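Local coordinates for protein FAD-dependent pyridine nucleotide-disulphide oxidoreductase (Desulfovibrio vulgaris, PDB 3IWA) that probably uses FAD to transfer electrons from a reduced pyridine nucleotide to a disulphide or related acceptor, at residues V226-E231 against A236-D241. Numbering follows the deposited sequence.
With CA (calcium ion), chain B.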
loop_
_atom_site.group_PDB
_atom_site.type_symbol
_atom_site.label_atom_id
_atom_site.label_comp_id
_atom_site.label_asym_id
_atom_site.label_seq_id
_atom_site.Cartn_x
_atom_site.Cartn_y
_atom_site.Cartn_z
ATOM N N VAL A 226 1.833 18.350 -37.813
ATOM C CA VAL A 226 1.470 19.438 -38.722
ATOM C C VAL A 226 0.381 19.044 -39.714
ATOM O O VAL A 226 -0.514 19.844 -39.996
ATOM C CB VAL A 226 2.717 19.999 -39.441
ATOM C CG1 VAL A 226 2.348 20.596 -40.776
ATOM C CG2 VAL A 226 3.396 21.065 -38.549
ATOM N N ARG A 227 0.458 17.832 -40.246
ATOM C CA ARG A 227 -0.623 17.280 -41.028
ATOM C C ARG A 227 -0.408 15.766 -41.246
ATOM O O ARG A 227 0.698 15.255 -41.077
ATOM C CB ARG A 227 -0.761 18.017 -42.374
ATOM C CG ARG A 227 0.302 17.643 -43.396
ATOM C CD ARG A 227 0.086 18.273 -44.801
ATOM N NE ARG A 227 1.383 18.221 -45.460
ATOM C CZ ARG A 227 2.380 19.057 -45.198
ATOM N NH1 ARG A 227 2.218 20.064 -44.365
ATOM N NH2 ARG A 227 3.541 18.896 -45.798
ATOM N N LEU A 228 -1.497 15.075 -41.579
ATOM C CA LEU A 228 -1.452 13.698 -42.052
ATOM C C LEU A 228 -1.664 13.675 -43.579
ATOM O O LEU A 228 -2.505 14.391 -44.106
ATOM C CB LEU A 228 -2.516 12.837 -41.385
ATOM C CG LEU A 228 -2.575 12.811 -39.858
ATOM C CD1 LEU A 228 -3.472 11.627 -39.380
ATOM C CD2 LEU A 228 -1.188 12.753 -39.234
ATOM N N GLU A 229 -0.870 12.848 -44.246
ATOM C CA GLU A 229 -0.925 12.659 -45.685
ATOM C C GLU A 229 -1.376 11.252 -46.027
ATOM O O GLU A 229 -0.971 10.274 -45.351
ATOM C CB GLU A 229 0.433 12.954 -46.312
ATOM C CG GLU A 229 0.499 14.383 -46.806
ATOM C CD GLU A 229 1.869 14.861 -47.166
ATOM O OE1 GLU A 229 2.696 14.047 -47.623
ATOM O OE2 GLU A 229 2.084 16.093 -47.016
ATOM N N GLY A 230 -2.228 11.165 -47.060
ATOM C CA GLY A 230 -2.892 9.921 -47.437
ATOM C C GLY A 230 -2.807 9.494 -48.902
ATOM O O GLY A 230 -2.567 10.331 -49.801
ATOM N N GLU A 231 -3.054 8.190 -49.123
ATOM C CA GLU A 231 -3.022 7.573 -50.459
ATOM C C GLU A 231 -4.348 7.021 -51.008
ATOM O O GLU A 231 -4.715 7.327 -52.140
ATOM C CB GLU A 231 -1.905 6.529 -50.546
ATOM C CG GLU A 231 -0.486 7.124 -50.302
ATOM C CD GLU A 231 -0.068 8.211 -51.317
ATOM O OE1 GLU A 231 -0.911 8.677 -52.135
ATOM O OE2 GLU A 231 1.123 8.609 -51.318
ATOM N N ALA A 236 -1.036 7.506 -44.909
ATOM C CA ALA A 236 0.236 6.930 -45.327
ATOM C C ALA A 236 1.447 7.638 -44.691
ATOM O O ALA A 236 2.542 7.049 -44.606
ATOM C CB ALA A 236 0.342 6.986 -46.853
ATOM N N ARG A 237 1.283 8.905 -44.299
ATOM C CA ARG A 237 2.392 9.665 -43.728
ATOM C C ARG A 237 1.919 10.647 -42.642
ATOM O O ARG A 237 0.863 11.259 -42.759
ATOM C CB ARG A 237 3.135 10.433 -44.830
ATOM C CG ARG A 237 3.800 9.559 -45.897
ATOM C CD ARG A 237 4.413 10.408 -47.023
ATOM N NE ARG A 237 3.377 11.151 -47.769
ATOM C CZ ARG A 237 2.575 10.620 -48.702
ATOM N NH1 ARG A 237 1.661 11.379 -49.312
ATOM N NH2 ARG A 237 2.673 9.332 -49.031
ATOM N N VAL A 238 2.705 10.769 -41.577
ATOM C CA VAL A 238 2.524 11.858 -40.600
ATOM C C VAL A 238 3.630 12.902 -40.780
ATOM O O VAL A 238 4.812 12.601 -40.737
ATOM C CB VAL A 238 2.569 11.353 -39.138
ATOM C CG1 VAL A 238 2.358 12.538 -38.152
ATOM C CG2 VAL A 238 1.556 10.211 -38.932
ATOM N N ILE A 239 3.244 14.143 -40.977
ATOM C CA ILE A 239 4.251 15.216 -41.113
ATOM C C ILE A 239 4.267 15.956 -39.813
ATOM O O ILE A 239 3.254 16.480 -39.401
ATOM C CB ILE A 239 3.928 16.235 -42.269
ATOM C CG1 ILE A 239 3.459 15.475 -43.526
ATOM C CG2 ILE A 239 5.148 17.141 -42.523
ATOM C CD1 ILE A 239 4.453 14.392 -44.022
ATOM N N THR A 240 5.425 15.998 -39.188
ATOM C CA THR A 240 5.615 16.801 -38.007
ATOM C C THR A 240 6.336 18.078 -38.410
ATOM O O THR A 240 6.681 18.242 -39.592
ATOM C CB THR A 240 6.389 16.040 -36.927
ATOM O OG1 THR A 240 7.762 15.917 -37.293
ATOM C CG2 THR A 240 5.775 14.635 -36.698
ATOM N N ASP A 241 6.539 18.985 -37.449
ATOM C CA ASP A 241 7.342 20.197 -37.687
ATOM C C ASP A 241 8.845 19.902 -37.784
ATOM O O ASP A 241 9.658 20.812 -38.029
ATOM C CB ASP A 241 7.075 21.295 -36.631
ATOM C CG ASP A 241 7.398 20.857 -35.176
ATOM O OD1 ASP A 241 7.610 19.642 -34.901
ATOM O OD2 ASP A 241 7.419 21.754 -34.295
HETATM CA CA CA B . 0.367 10.472 -53.169
HETATM O O HOH W 1 -0.916 11.379 -51.279
HETATM O O HOH W 2 1.519 9.347 -55.295
HETATM O O HOH W 3 2.738 10.477 -52.857
#
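Glu229 O takes two backbone hydrogen bonds from the facing strand, from Ala236 N (2.8 Å) and from Arg237 N, the mark of a classic beta bulge. The antiparallel hairpin of strands 225-230 and 235-240 carries a second one, where Val226 N and Arg227 N share Ile239 O. Strand 244-246 continues this small sheet beyond 235-240, while on the other strand Leu228 has a backbone hydrogen bond with Glu131. Between the bulges, Leu228 pairs with Val238 without direct backbone bonds, and Leu228 CD2 rests against Val238 CG1 (3.7 Å), the two side chains pointing the same way.

The opposite sheet face carries a salt-bridge network of Arg227, Glu229 and Arg237, with Ile239 packed beside it. The Glu229 carboxylate bridges two arginines: OE1 offers its anti lone pair to Arg237 NE (3.0 Å), in the guanidinium plane, whereas OE2 accepts from Arg227 NE (2.7 Å) on its own strand. Carboxylate and Arg237 guanidinium planes stand 61° apart. Ile239 CG2 lies over one face of the Arg227 guanidinium, and Arg227 CG packs on Ile239 CG1 (3.8 Å).

A bend at chi3 (-64°) brings the Arg237 guanidinium toward the facing strand, where its edge also meets Glu231. There NH2 donates to Glu231 OE2 (2.9 Å), approaching from above the carboxylate plane. That carboxylate also binds a calcium ion through both oxygens, so OE2 is shared between metal and guanidinium. One calcium-bound water accepts a hydrogen bond from Arg237 NH1 (3.2 Å).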